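PDB 2F7L: 455aa long hypothetical phospho-sugar mutase from Sulfolobus tokodaii, which interconverts glucosamine 6-phosphate and glucosamine 1-phosphate, and likewise the galactosamine phosphates, using magnesium, on the route to UDP-N-acetylglucosamine and UDP-N-acetylgalactosamine. Local coordinates for residues A277-T283 with E319-F325; G158-H162 with Y333-Q337; D260-T264 with S286-V291; Q80-K84 with V109-E115. One frame throughout, in Å; residues are numbered along the deposited sequence.

Contact 1: residues A277-T283 with E319-F325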
loop_
_atom_site.group_PDB
_atom_site.type_symbol
_atom_site.label_atom_id
_atom_site.label_comp_id
_atom_site.label_asym_id
_atom_site.label_seq_id
_atom_site.Cartn_x
_atom_site.Cartn_y
_atom_site.Cartn_z
ATOM N N ALA A 277 -22.329 -0.735 9.608
ATOM C CA ALA A 277 -21.006 -1.213 9.976
ATOM C C ALA A 277 -20.363 -0.470 11.134
ATOM O O ALA A 277 -20.506 0.750 11.283
ATOM C CB ALA A 277 -20.093 -1.168 8.764
ATOM N N ILE A 278 -19.625 -1.231 11.931
ATOM C CA ILE A 278 -18.927 -0.711 13.101
ATOM C C ILE A 278 -18.062 0.524 12.818
ATOM O O ILE A 278 -16.941 0.390 12.325
ATOM C CB ILE A 278 -17.999 -1.781 13.716
ATOM C CG1 ILE A 278 -18.422 -3.193 13.262
ATOM C CG2 ILE A 278 -17.984 -1.624 15.215
ATOM C CD1 ILE A 278 -19.871 -3.556 13.530
ATOM N N LYS A 279 -18.577 1.717 13.134
ATOM C CA LYS A 279 -17.815 2.950 12.935
ATOM C C LYS A 279 -16.500 2.672 13.663
ATOM O O LYS A 279 -16.450 2.583 14.899
ATOM C CB LYS A 279 -18.516 4.163 13.568
ATOM C CG LYS A 279 -20.028 4.278 13.324
ATOM C CD LYS A 279 -20.378 4.505 11.864
ATOM C CE LYS A 279 -21.883 4.644 11.676
ATOM N NZ LYS A 279 -22.225 4.600 10.229
ATOM N N LYS A 280 -15.443 2.511 12.878
ATOM C CA LYS A 280 -14.144 2.194 13.418
ATOM C C LYS A 280 -13.222 1.835 12.264
ATOM O O LYS A 280 -13.583 1.026 11.404
ATOM C CB LYS A 280 -14.273 0.999 14.336
ATOM C CG LYS A 280 -12.966 0.492 14.882
ATOM C CD LYS A 280 -13.101 -0.953 15.328
ATOM C CE LYS A 280 -14.549 -1.297 15.651
ATOM N NZ LYS A 280 -15.183 -0.249 16.520
ATOM N N ILE A 281 -12.030 2.425 12.267
ATOM C CA ILE A 281 -11.050 2.182 11.234
ATOM C C ILE A 281 -9.695 1.883 11.863
ATOM O O ILE A 281 -9.479 2.172 13.036
ATOM C CB ILE A 281 -10.964 3.403 10.288
ATOM C CG1 ILE A 281 -10.423 4.630 11.033
ATOM C CG2 ILE A 281 -12.361 3.710 9.720
ATOM C CD1 ILE A 281 -8.934 4.659 11.193
ATOM N N VAL A 282 -8.794 1.285 11.082
ATOM C CA VAL A 282 -7.447 0.929 11.533
ATOM C C VAL A 282 -6.450 1.795 10.780
ATOM O O VAL A 282 -6.676 2.145 9.629
ATOM C CB VAL A 282 -7.125 -0.547 11.195
ATOM C CG1 VAL A 282 -5.715 -0.911 11.634
ATOM C CG2 VAL A 282 -8.132 -1.456 11.853
ATOM N N THR A 283 -5.359 2.172 11.427
ATOM C CA THR A 283 -4.315 2.942 10.745
ATOM C C THR A 283 -3.002 2.840 11.511
ATOM O O THR A 283 -2.986 2.538 12.708
ATOM C CB THR A 283 -4.692 4.425 10.546
ATOM O OG1 THR A 283 -3.971 4.930 9.415
ATOM C CG2 THR A 283 -4.323 5.253 11.765
ATOM N N GLU A 319 -10.928 -7.572 12.771
ATOM C CA GLU A 319 -11.767 -6.821 13.688
ATOM C C GLU A 319 -12.962 -6.208 12.970
ATOM O O GLU A 319 -13.562 -5.214 13.411
ATOM C CB GLU A 319 -10.933 -5.768 14.464
ATOM C CG GLU A 319 -10.651 -4.425 13.800
ATOM C CD GLU A 319 -9.905 -3.461 14.750
ATOM O OE1 GLU A 319 -8.752 -3.756 15.147
ATOM O OE2 GLU A 319 -10.474 -2.406 15.109
ATOM N N ASN A 320 -13.303 -6.828 11.849
ATOM C CA ASN A 320 -14.447 -6.408 11.063
ATOM C C ASN A 320 -14.588 -4.898 11.080
ATOM O O ASN A 320 -15.658 -4.370 11.355
ATOM C CB ASN A 320 -15.691 -7.054 11.648
ATOM C CG ASN A 320 -16.908 -6.839 10.799
ATOM O OD1 ASN A 320 -16.987 -7.335 9.667
ATOM N ND2 ASN A 320 -17.882 -6.093 11.334
ATOM N N ALA A 321 -13.493 -4.210 10.781
ATOM C CA ALA A 321 -13.475 -2.753 10.785
ATOM C C ALA A 321 -14.186 -2.122 9.589
ATOM O O ALA A 321 -14.545 -2.801 8.626
ATOM C CB ALA A 321 -12.038 -2.265 10.851
ATOM N N LEU A 322 -14.387 -0.814 9.651
ATOM C CA LEU A 322 -15.052 -0.112 8.567
ATOM C C LEU A 322 -14.108 -0.026 7.387
ATOM O O LEU A 322 -14.496 -0.310 6.269
ATOM C CB LEU A 322 -15.454 1.302 9.001
ATOM C CG LEU A 322 -16.220 2.131 7.966
ATOM C CD1 LEU A 322 -17.609 1.522 7.761
ATOM C CD2 LEU A 322 -16.329 3.584 8.429
ATOM N N ALA A 323 -12.869 0.387 7.647
ATOM C CA ALA A 323 -11.842 0.525 6.614
ATOM C C ALA A 323 -10.469 0.610 7.267
ATOM O O ALA A 323 -10.353 0.559 8.493
ATOM C CB ALA A 323 -12.087 1.781 5.774
ATOM N N GLY A 324 -9.430 0.726 6.447
ATOM C CA GLY A 324 -8.089 0.851 6.977
ATOM C C GLY A 324 -7.308 1.675 5.987
ATOM O O GLY A 324 -7.749 1.839 4.860
ATOM N N PHE A 325 -6.180 2.235 6.398
ATOM C CA PHE A 325 -5.347 2.991 5.477
ATOM C C PHE A 325 -3.985 3.332 6.076
ATOM O O PHE A 325 -3.773 3.204 7.290
ATOM C CB PHE A 325 -6.053 4.266 4.995
ATOM C CG PHE A 325 -6.218 5.326 6.050
ATOM C CD1 PHE A 325 -7.319 5.321 6.905
ATOM C CD2 PHE A 325 -5.275 6.346 6.184
ATOM C CE1 PHE A 325 -7.483 6.320 7.879
ATOM C CE2 PHE A 325 -5.425 7.338 7.145
ATOM C CZ PHE A 325 -6.533 7.326 7.995
#
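Val282 and Gly324 pair in parallel, with 4.6 Å from the CA of Val282 to the CA of Gly324, and the short strand segments 280-283 and 323-325 run at 23° to each other. They belong to the two inner strands of the four-stranded mixed sheet of alpha/beta/alpha domain III. Strand 301-305 flanks one of them and strand 329-332 the other. Val282 bonds through both its backbone polar atoms. Its N gives to Ala323 O at 3.1 Å, and its O takes the longer bond from Phe325 N at 3.3 Å. Leu322 N also bonds to Lys280 O at 2.7 Å.

With CG anti to the backbone N (chi1 -177°), Leu322 brings CD1 to 3.8 Å from Ala277 CB, while helix 259-272 packs on the same leucine. Ile281 and Phe325 point to the face of the sheet that this helix covers, with Ile281 CD1 4.0 Å from Phe325 CE1. Val282 points to the other face, toward helix 309-318, and its CG2 lies 4.1 Å from Ala321 CB. Asn320 ends that helix as the C-prime residue of a Schellman motif. Glu319 lays its carboxylate beside Val282 CG2 and the Lys280 chain, but its salt bridge is to Lys315. Thr283 OG1 is shared: it is hydrogen-bonded to Ser287 OG, sits over the centre of the Phe325 ring, and gives a 2.7 Å bond to Phe325 O from above the carbonyl plane.

Contact 2: residues G158-H162 with Y333-Q337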
loop_
_atom_site.group_PDB
_atom_site.type_symbol
_atom_site.label_atom_id
_atom_site.label_comp_id
_atom_site.label_asym_id
_atom_site.label_seq_id
_atom_site.Cartn_x
_atom_site.Cartn_y
_atom_site.Cartn_z
ATOM N N GLY A 158 -15.600 -5.249 -10.363
ATOM C CA GLY A 158 -15.716 -5.391 -8.929
ATOM C C GLY A 158 -15.688 -4.020 -8.289
ATOM O O GLY A 158 -16.502 -3.724 -7.426
ATOM N N ILE A 159 -14.750 -3.178 -8.714
ATOM C CA ILE A 159 -14.631 -1.842 -8.155
ATOM C C ILE A 159 -15.895 -1.024 -8.434
ATOM O O ILE A 159 -16.475 -0.436 -7.513
ATOM C CB ILE A 159 -13.418 -1.090 -8.758
ATOM C CG1 ILE A 159 -12.108 -1.781 -8.348
ATOM C CG2 ILE A 159 -13.455 0.388 -8.339
ATOM C CD1 ILE A 159 -10.870 -1.241 -9.073
ATOM N N LEU A 160 -16.312 -0.995 -9.705
ATOM C CA LEU A 160 -17.501 -0.244 -10.121
ATOM C C LEU A 160 -18.773 -0.647 -9.386
ATOM O O LEU A 160 -19.689 0.149 -9.215
ATOM C CB LEU A 160 -17.718 -0.388 -11.627
ATOM C CG LEU A 160 -16.608 0.259 -12.468
ATOM C CD1 LEU A 160 -16.737 -0.163 -13.942
ATOM C CD2 LEU A 160 -16.645 1.784 -12.294
ATOM N N SER A 161 -18.822 -1.881 -8.921
ATOM C CA SER A 161 -19.994 -2.362 -8.228
ATOM C C SER A 161 -20.224 -1.714 -6.865
ATOM O O SER A 161 -21.193 -2.037 -6.184
ATOM C CB SER A 161 -19.891 -3.867 -8.053
ATOM O OG SER A 161 -19.086 -4.163 -6.939
ATOM N N HIS A 162 -19.355 -0.806 -6.454
ATOM C CA HIS A 162 -19.534 -0.179 -5.141
ATOM C C HIS A 162 -19.798 1.320 -5.134
ATOM O O HIS A 162 -19.837 1.922 -4.062
ATOM C CB HIS A 162 -18.335 -0.474 -4.243
ATOM C CG HIS A 162 -18.132 -1.931 -3.975
ATOM N ND1 HIS A 162 -19.017 -2.680 -3.233
ATOM C CD2 HIS A 162 -17.140 -2.774 -4.344
ATOM C CE1 HIS A 162 -18.577 -3.925 -3.155
ATOM N NE2 HIS A 162 -17.441 -4.007 -3.821
ATOM N N TYR A 333 -10.867 -0.977 1.603
ATOM C CA TYR A 333 -12.328 -0.866 1.614
ATOM C C TYR A 333 -12.910 -2.278 1.668
ATOM O O TYR A 333 -13.115 -2.908 0.642
ATOM C CB TYR A 333 -12.786 -0.134 0.345
ATOM C CG TYR A 333 -14.243 0.242 0.335
ATOM C CD1 TYR A 333 -14.797 0.964 1.384
ATOM C CD2 TYR A 333 -15.080 -0.177 -0.688
ATOM C CE1 TYR A 333 -16.168 1.244 1.421
ATOM C CE2 TYR A 333 -16.443 0.094 -0.671
ATOM C CZ TYR A 333 -16.990 0.797 0.389
ATOM O OH TYR A 333 -18.359 0.984 0.458
ATOM N N PRO A 334 -13.183 -2.788 2.882
ATOM C CA PRO A 334 -13.727 -4.130 3.138
ATOM C C PRO A 334 -14.768 -4.656 2.175
ATOM O O PRO A 334 -14.609 -5.740 1.633
ATOM C CB PRO A 334 -14.234 -4.028 4.569
ATOM C CG PRO A 334 -13.194 -3.164 5.179
ATOM C CD PRO A 334 -13.031 -2.057 4.149
ATOM N N PRO A 335 -15.858 -3.910 1.955
ATOM C CA PRO A 335 -16.858 -4.425 1.017
ATOM C C PRO A 335 -16.243 -4.920 -0.292
ATOM O O PRO A 335 -16.732 -5.879 -0.877
ATOM C CB PRO A 335 -17.819 -3.242 0.839
ATOM C CG PRO A 335 -17.054 -2.064 1.375
ATOM C CD PRO A 335 -16.281 -2.614 2.507
ATOM N N HIS A 336 -15.179 -4.271 -0.747
ATOM C CA HIS A 336 -14.482 -4.695 -1.960
ATOM C C HIS A 336 -13.485 -5.771 -1.524
ATOM O O HIS A 336 -13.694 -6.956 -1.738
ATOM C CB HIS A 336 -13.722 -3.526 -2.562
ATOM C CG HIS A 336 -13.056 -3.846 -3.859
ATOM N ND1 HIS A 336 -11.806 -3.363 -4.191
ATOM C CD2 HIS A 336 -13.499 -4.526 -4.941
ATOM C CE1 HIS A 336 -11.511 -3.723 -5.425
ATOM N NE2 HIS A 336 -12.521 -4.429 -5.903
ATOM N N GLN A 337 -12.387 -5.330 -0.923
ATOM C CA GLN A 337 -11.374 -6.231 -0.392
ATOM C C GLN A 337 -10.596 -5.586 0.750
ATOM O O GLN A 337 -10.627 -4.362 0.922
ATOM C CB GLN A 337 -10.429 -6.742 -1.491
ATOM C CG GLN A 337 -9.732 -5.743 -2.361
ATOM C CD GLN A 337 -8.932 -6.450 -3.436
ATOM O OE1 GLN A 337 -8.751 -7.665 -3.376
ATOM N NE2 GLN A 337 -8.439 -5.702 -4.416
#
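His162, Tyr333 and His336 form an aromatic cluster where the end of helix 151-160, in domain II, meets the loop after strand 329-332 of domain III. Tyr333 turns its edge to the face of His162 in a T-shaped pair. The ring planes stand at 82° and the His162 and Tyr333 centroids are 6.0 Å apart. At that edge Tyr333 CE2 is 4.1 Å from His162 CB. The two histidines meet rim to rim instead, neither over the other. His162 CE1 also comes 3.5 Å from Pro335 O, and Ser161 OG lies over one face of the His162 ring. Without the imidazole, as with an alanine in place of His162, the Tyr333 edge is likely to lose its facing ring, and a gap would probably open beside Pro335 and His336. The His336 ring swings toward the helix because its CG is anti to the backbone N (chi1 -176°). Its CE1 then lies 3.6 Å from Ile159 CG1. Ile159 and His336 both also pack on Met344 of helix 342-356. Tyr81 of helix 76-86 stacks on His336, and Lys273, just after helix 259-272, bonds to His162 O.

Contact 3: residues D260-T264 with S286-V291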
loop_
_atom_site.group_PDB
_atom_site.type_symbol
_atom_site.label_atom_id
_atom_site.label_comp_id
_atom_site.label_asym_id
_atom_site.label_seq_id
_atom_site.Cartn_x
_atom_site.Cartn_y
_atom_site.Cartn_z
ATOM N N ASP A 260 -2.740 9.938 4.484
ATOM C CA ASP A 260 -3.624 9.952 5.643
ATOM C C ASP A 260 -4.704 11.056 5.566
ATOM O O ASP A 260 -5.749 10.961 6.222
ATOM C CB ASP A 260 -2.802 10.064 6.939
ATOM C CG ASP A 260 -1.733 11.152 6.876
ATOM O OD1 ASP A 260 -1.045 11.366 7.896
ATOM O OD2 ASP A 260 -1.573 11.795 5.821
ATOM N N ARG A 261 -4.465 12.091 4.763
ATOM C CA ARG A 261 -5.458 13.153 4.609
ATOM C C ARG A 261 -6.639 12.553 3.826
ATOM O O ARG A 261 -7.805 12.696 4.207
ATOM C CB ARG A 261 -4.885 14.340 3.825
ATOM C CG ARG A 261 -3.587 14.933 4.362
ATOM C CD ARG A 261 -3.807 15.454 5.720
ATOM N NE ARG A 261 -2.647 16.140 6.283
ATOM C CZ ARG A 261 -1.480 15.569 6.535
ATOM N NH1 ARG A 261 -1.293 14.291 6.259
ATOM N NH2 ARG A 261 -0.521 16.263 7.125
ATOM N N SER A 262 -6.321 11.879 2.727
ATOM C CA SER A 262 -7.344 11.263 1.900
ATOM C C SER A 262 -7.842 9.958 2.504
ATOM O O SER A 262 -8.934 9.495 2.174
ATOM C CB SER A 262 -6.821 11.023 0.482
ATOM O OG SER A 262 -5.650 10.240 0.485
ATOM N N GLY A 263 -7.051 9.370 3.393
ATOM C CA GLY A 263 -7.458 8.129 4.019
ATOM C C GLY A 263 -8.571 8.463 4.979
ATOM O O GLY A 263 -9.513 7.695 5.169
ATOM N N THR A 264 -8.452 9.640 5.585
ATOM C CA THR A 264 -9.429 10.141 6.552
ATOM C C THR A 264 -10.764 10.476 5.865
ATOM O O THR A 264 -11.824 10.072 6.325
ATOM C CB THR A 264 -8.861 11.398 7.281
ATOM O OG1 THR A 264 -7.808 11.001 8.166
ATOM C CG2 THR A 264 -9.947 12.101 8.071
ATOM N N SER A 286 2.051 5.938 11.969
ATOM C CA SER A 286 2.745 6.856 11.068
ATOM C C SER A 286 1.742 7.902 10.558
ATOM O O SER A 286 2.112 8.920 9.964
ATOM C CB SER A 286 3.355 6.073 9.896
ATOM O OG SER A 286 2.404 5.198 9.293
ATOM N N SER A 287 0.461 7.637 10.809
ATOM C CA SER A 287 -0.633 8.528 10.410
ATOM C C SER A 287 -0.804 9.722 11.360
ATOM O O SER A 287 -0.602 9.607 12.582
ATOM C CB SER A 287 -1.948 7.740 10.355
ATOM O OG SER A 287 -2.116 7.088 9.117
ATOM N N SER A 288 -1.187 10.862 10.787
ATOM C CA SER A 288 -1.406 12.083 11.554
ATOM C C SER A 288 -2.561 11.902 12.508
ATOM O O SER A 288 -3.516 11.226 12.169
ATOM C CB SER A 288 -1.736 13.238 10.620
ATOM O OG SER A 288 -2.344 14.307 11.328
ATOM N N SER A 289 -2.483 12.511 13.692
ATOM C CA SER A 289 -3.559 12.398 14.690
ATOM C C SER A 289 -4.808 13.126 14.193
ATOM O O SER A 289 -5.913 12.948 14.714
ATOM C CB SER A 289 -3.108 12.957 16.047
ATOM O OG SER A 289 -2.729 14.312 15.943
ATOM N N LEU A 290 -4.605 13.947 13.174
ATOM C CA LEU A 290 -5.678 14.674 12.516
ATOM C C LEU A 290 -6.861 13.712 12.254
ATOM O O LEU A 290 -8.035 14.097 12.327
ATOM C CB LEU A 290 -5.113 15.239 11.206
ATOM C CG LEU A 290 -5.811 15.405 9.860
ATOM C CD1 LEU A 290 -4.710 15.800 8.894
ATOM C CD2 LEU A 290 -6.488 14.133 9.361
ATOM N N VAL A 291 -6.532 12.458 11.956
ATOM C CA VAL A 291 -7.531 11.441 11.694
ATOM C C VAL A 291 -8.517 11.328 12.869
ATOM O O VAL A 291 -9.734 11.239 12.660
ATOM C CB VAL A 291 -6.857 10.064 11.422
ATOM C CG1 VAL A 291 -6.033 9.640 12.624
ATOM C CG2 VAL A 291 -7.916 8.999 11.104
#
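Leu290, Asp260 and Thr264 carry most of the buried surface. Leu290 forks over the helix that bears the other two. Its CD1 branch lies across Arg261 at CD and NE, the two side chains at about a right angle. The CD2 branch comes 3.6 Å from Thr264 OG1.

Asp260 makes the hydrogen bond between the segments. Its OD1 takes Ser288 N at 2.9 Å on the anti lone pair, with an N-H...O angle of 159°. The other oxygen, OD2, forms a salt bridge with Arg261 NH1, in the plane of the guanidinium at its edge. Each carboxylate oxygen thus has a partner, and the two bonds probably limit how the group can rotate.

The contact joins the first turn of helix 259-272 to the loop after strand 280-284 and the start of helix 290-296. Those last two elements begin a beta-alpha-beta unit that strand 301-305 completes within domain III. In the loop, Ser288 OG accepts from Leu290 N at 2.9 Å, a capping bond, and is also bonded to Glu434 of the C-terminal domain.

Thr264 sets its OG1 anti to the carbonyl carbon (chi1 -71°), which brings the hydroxyl back to the preceding turn. There it gives to Asp260 O at 2.8 Å, an oxygen that Thr264 N also reaches. The same OG1 lies 3.5 Å from Val291 CB, and both Thr264 and Val291 touch Phe325 of the sheet.

Contact 4: residues Q80-K84 with V109-E115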
loop_
_atom_site.group_PDB
_atom_site.type_symbol
_atom_site.label_atom_id
_atom_site.label_comp_id
_atom_site.label_asym_id
_atom_site.label_seq_id
_atom_site.Cartn_x
_atom_site.Cartn_y
_atom_site.Cartn_z
ATOM N N GLN A 80 -4.669 -9.901 -6.571
ATOM C CA GLN A 80 -5.191 -10.382 -5.311
ATOM C C GLN A 80 -6.693 -10.566 -5.387
ATOM O O GLN A 80 -7.235 -11.581 -4.933
ATOM C CB GLN A 80 -4.853 -9.396 -4.198
ATOM C CG GLN A 80 -3.383 -9.302 -3.908
ATOM C CD GLN A 80 -3.071 -8.183 -2.960
ATOM O OE1 GLN A 80 -3.343 -7.010 -3.255
ATOM N NE2 GLN A 80 -2.500 -8.524 -1.808
ATOM N N TYR A 81 -7.367 -9.570 -5.953
ATOM C CA TYR A 81 -8.810 -9.627 -6.087
ATOM C C TYR A 81 -9.196 -10.878 -6.894
ATOM O O TYR A 81 -10.215 -11.539 -6.625
ATOM C CB TYR A 81 -9.330 -8.364 -6.780
ATOM C CG TYR A 81 -10.834 -8.328 -6.789
ATOM C CD1 TYR A 81 -11.549 -8.137 -5.602
ATOM C CD2 TYR A 81 -11.550 -8.581 -7.974
ATOM C CE1 TYR A 81 -12.924 -8.203 -5.593
ATOM C CE2 TYR A 81 -12.920 -8.644 -7.979
ATOM C CZ TYR A 81 -13.607 -8.449 -6.790
ATOM O OH TYR A 81 -14.980 -8.435 -6.806
ATOM N N ALA A 82 -8.367 -11.196 -7.886
ATOM C CA ALA A 82 -8.584 -12.367 -8.711
ATOM C C ALA A 82 -8.498 -13.634 -7.850
ATOM O O ALA A 82 -9.422 -14.457 -7.853
ATOM C CB ALA A 82 -7.566 -12.412 -9.821
ATOM N N VAL A 83 -7.417 -13.801 -7.097
ATOM C CA VAL A 83 -7.317 -14.997 -6.274
ATOM C C VAL A 83 -8.429 -15.011 -5.229
ATOM O O VAL A 83 -8.969 -16.068 -4.881
ATOM C CB VAL A 83 -5.928 -15.113 -5.597
ATOM C CG1 VAL A 83 -5.534 -13.806 -5.045
ATOM C CG2 VAL A 83 -5.960 -16.156 -4.498
ATOM N N LYS A 84 -8.785 -13.834 -4.743
ATOM C CA LYS A 84 -9.850 -13.718 -3.759
ATOM C C LYS A 84 -11.212 -14.205 -4.285
ATOM O O LYS A 84 -11.882 -15.007 -3.647
ATOM C CB LYS A 84 -9.987 -12.254 -3.311
ATOM C CG LYS A 84 -11.140 -11.978 -2.368
ATOM C CD LYS A 84 -11.284 -10.487 -2.094
ATOM C CE LYS A 84 -12.652 -10.133 -1.524
ATOM N NZ LYS A 84 -12.921 -10.798 -0.214
ATOM N N VAL A 109 0.422 -14.118 -2.158
ATOM C CA VAL A 109 -0.899 -13.926 -1.599
ATOM C C VAL A 109 -1.605 -15.236 -1.309
ATOM O O VAL A 109 -1.690 -16.116 -2.157
ATOM C CB VAL A 109 -1.774 -13.044 -2.517
ATOM C CG1 VAL A 109 -1.118 -12.890 -3.854
ATOM C CG2 VAL A 109 -3.162 -13.631 -2.655
ATOM N N ASP A 110 -2.105 -15.344 -0.086
ATOM C CA ASP A 110 -2.815 -16.532 0.368
ATOM C C ASP A 110 -4.255 -16.644 -0.134
ATOM O O ASP A 110 -4.763 -15.775 -0.841
ATOM C CB ASP A 110 -2.809 -16.596 1.897
ATOM C CG ASP A 110 -3.304 -17.923 2.420
ATOM O OD1 ASP A 110 -2.602 -18.932 2.260
ATOM O OD2 ASP A 110 -4.414 -17.962 2.984
ATOM N N LYS A 111 -4.887 -17.747 0.253
ATOM C CA LYS A 111 -6.259 -18.118 -0.118
ATOM C C LYS A 111 -7.298 -17.010 -0.013
ATOM O O LYS A 111 -8.222 -16.955 -0.809
ATOM C CB LYS A 111 -6.677 -19.306 0.749
ATOM C CG LYS A 111 -8.019 -19.909 0.452
ATOM C CD LYS A 111 -8.199 -21.286 1.149
ATOM C CE LYS A 111 -8.550 -21.204 2.650
ATOM N NZ LYS A 111 -7.447 -20.751 3.532
ATOM N N ASP A 112 -7.130 -16.127 0.969
ATOM C CA ASP A 112 -8.058 -15.025 1.224
ATOM C C ASP A 112 -7.875 -13.739 0.398
ATOM O O ASP A 112 -8.684 -12.825 0.499
ATOM C CB ASP A 112 -8.053 -14.697 2.737
ATOM C CG ASP A 112 -6.644 -14.392 3.296
ATOM O OD1 ASP A 112 -6.513 -14.258 4.545
ATOM O OD2 ASP A 112 -5.676 -14.277 2.499
ATOM N N GLY A 113 -6.826 -13.667 -0.417
ATOM C CA GLY A 113 -6.612 -12.489 -1.238
ATOM C C GLY A 113 -5.635 -11.510 -0.623
ATOM O O GLY A 113 -5.246 -10.523 -1.242
ATOM N N ILE A 114 -5.236 -11.784 0.606
ATOM C CA ILE A 114 -4.293 -10.936 1.302
ATOM C C ILE A 114 -2.924 -11.618 1.238
ATOM O O ILE A 114 -2.834 -12.804 0.995
ATOM C CB ILE A 114 -4.721 -10.786 2.770
ATOM C CG1 ILE A 114 -6.230 -10.564 2.823
ATOM C CG2 ILE A 114 -3.982 -9.626 3.437
ATOM C CD1 ILE A 114 -6.795 -10.472 4.219
ATOM N N GLU A 115 -1.853 -10.870 1.430
ATOM C CA GLU A 115 -0.529 -11.484 1.437
ATOM C C GLU A 115 -0.484 -12.449 2.627
ATOM O O GLU A 115 -1.195 -12.273 3.621
ATOM C CB GLU A 115 0.529 -10.409 1.597
ATOM C CG GLU A 115 -0.091 -9.050 1.797
ATOM C CD GLU A 115 -0.089 -8.208 0.535
ATOM O OE1 GLU A 115 -0.826 -7.190 0.508
ATOM O OE2 GLU A 115 0.664 -8.554 -0.409
#
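Gln80 runs alongside Gly113 and ends at Glu115. The carbonyl O of Gly113 lies next to the start of the side chain, 3.2 Å from Gln80 CB. With CG anti to the carbonyl carbon (chi1 -67°) and the chain extended beyond it, the amide reaches Glu115. Gln80 NE2 gives a weak bond to Glu115 OE1 at 3.2 Å, the amide and carboxylate planes being 55° apart. Shortened to an alanine, this position would probably leave the Glu115 carboxylate without the amide donor and open a gap beside Gly113 O. One turn on, Val83 and Val109 point their methyls at each other, tip to tip. Gly113 CA packs 4.0 Å from Lys84 CB, so the turn sits close against the helix.

The loop holds its own shape. Asp110 to Gly113 is a type I turn, with Gly113 N to Asp110 O at 3.0 Å. Asp110 N also takes hold of Ile114 O at 2.9 Å, and the positive phi of Gly113 completes a G1 bulge. Asp112 forms an Asx turn, its OD2 accepting from Ile114 N at 3.2 Å from above the carboxylate plane. Further out, His314 of helix 309-318 bonds to Glu115 O.

In domain I this packs helix 76-86 on the turn that follows strand 103-109. The Gln80 side chain is about 6 Å from that of Asp245, a probable magnesium ligand by family likeness.

Contacts 1 and 3 lie within domain III and meet at Phe325 of contact 1. Its ring packs against Asp260, Gly263, Thr264 and Val291 of contact 3, with Phe325 CE2 3.5 Å from Asp260 CA. Contact 2 closes a long loop that holds both, and it touches contact 1 where Pro334 CD is 3.1 Å from Leu322 O. It also meets contact 4: His336 CD2 lies 3.8 Å from Tyr81 CE1, so domains I, II and III come together there. Contacts 3 and 4 are remote, their centres about 27 Å apart. Contact 4 is nearest the probable magnesium site. The side chains of His336 and Phe325 are about 11 and 12 Å from that of Asp245.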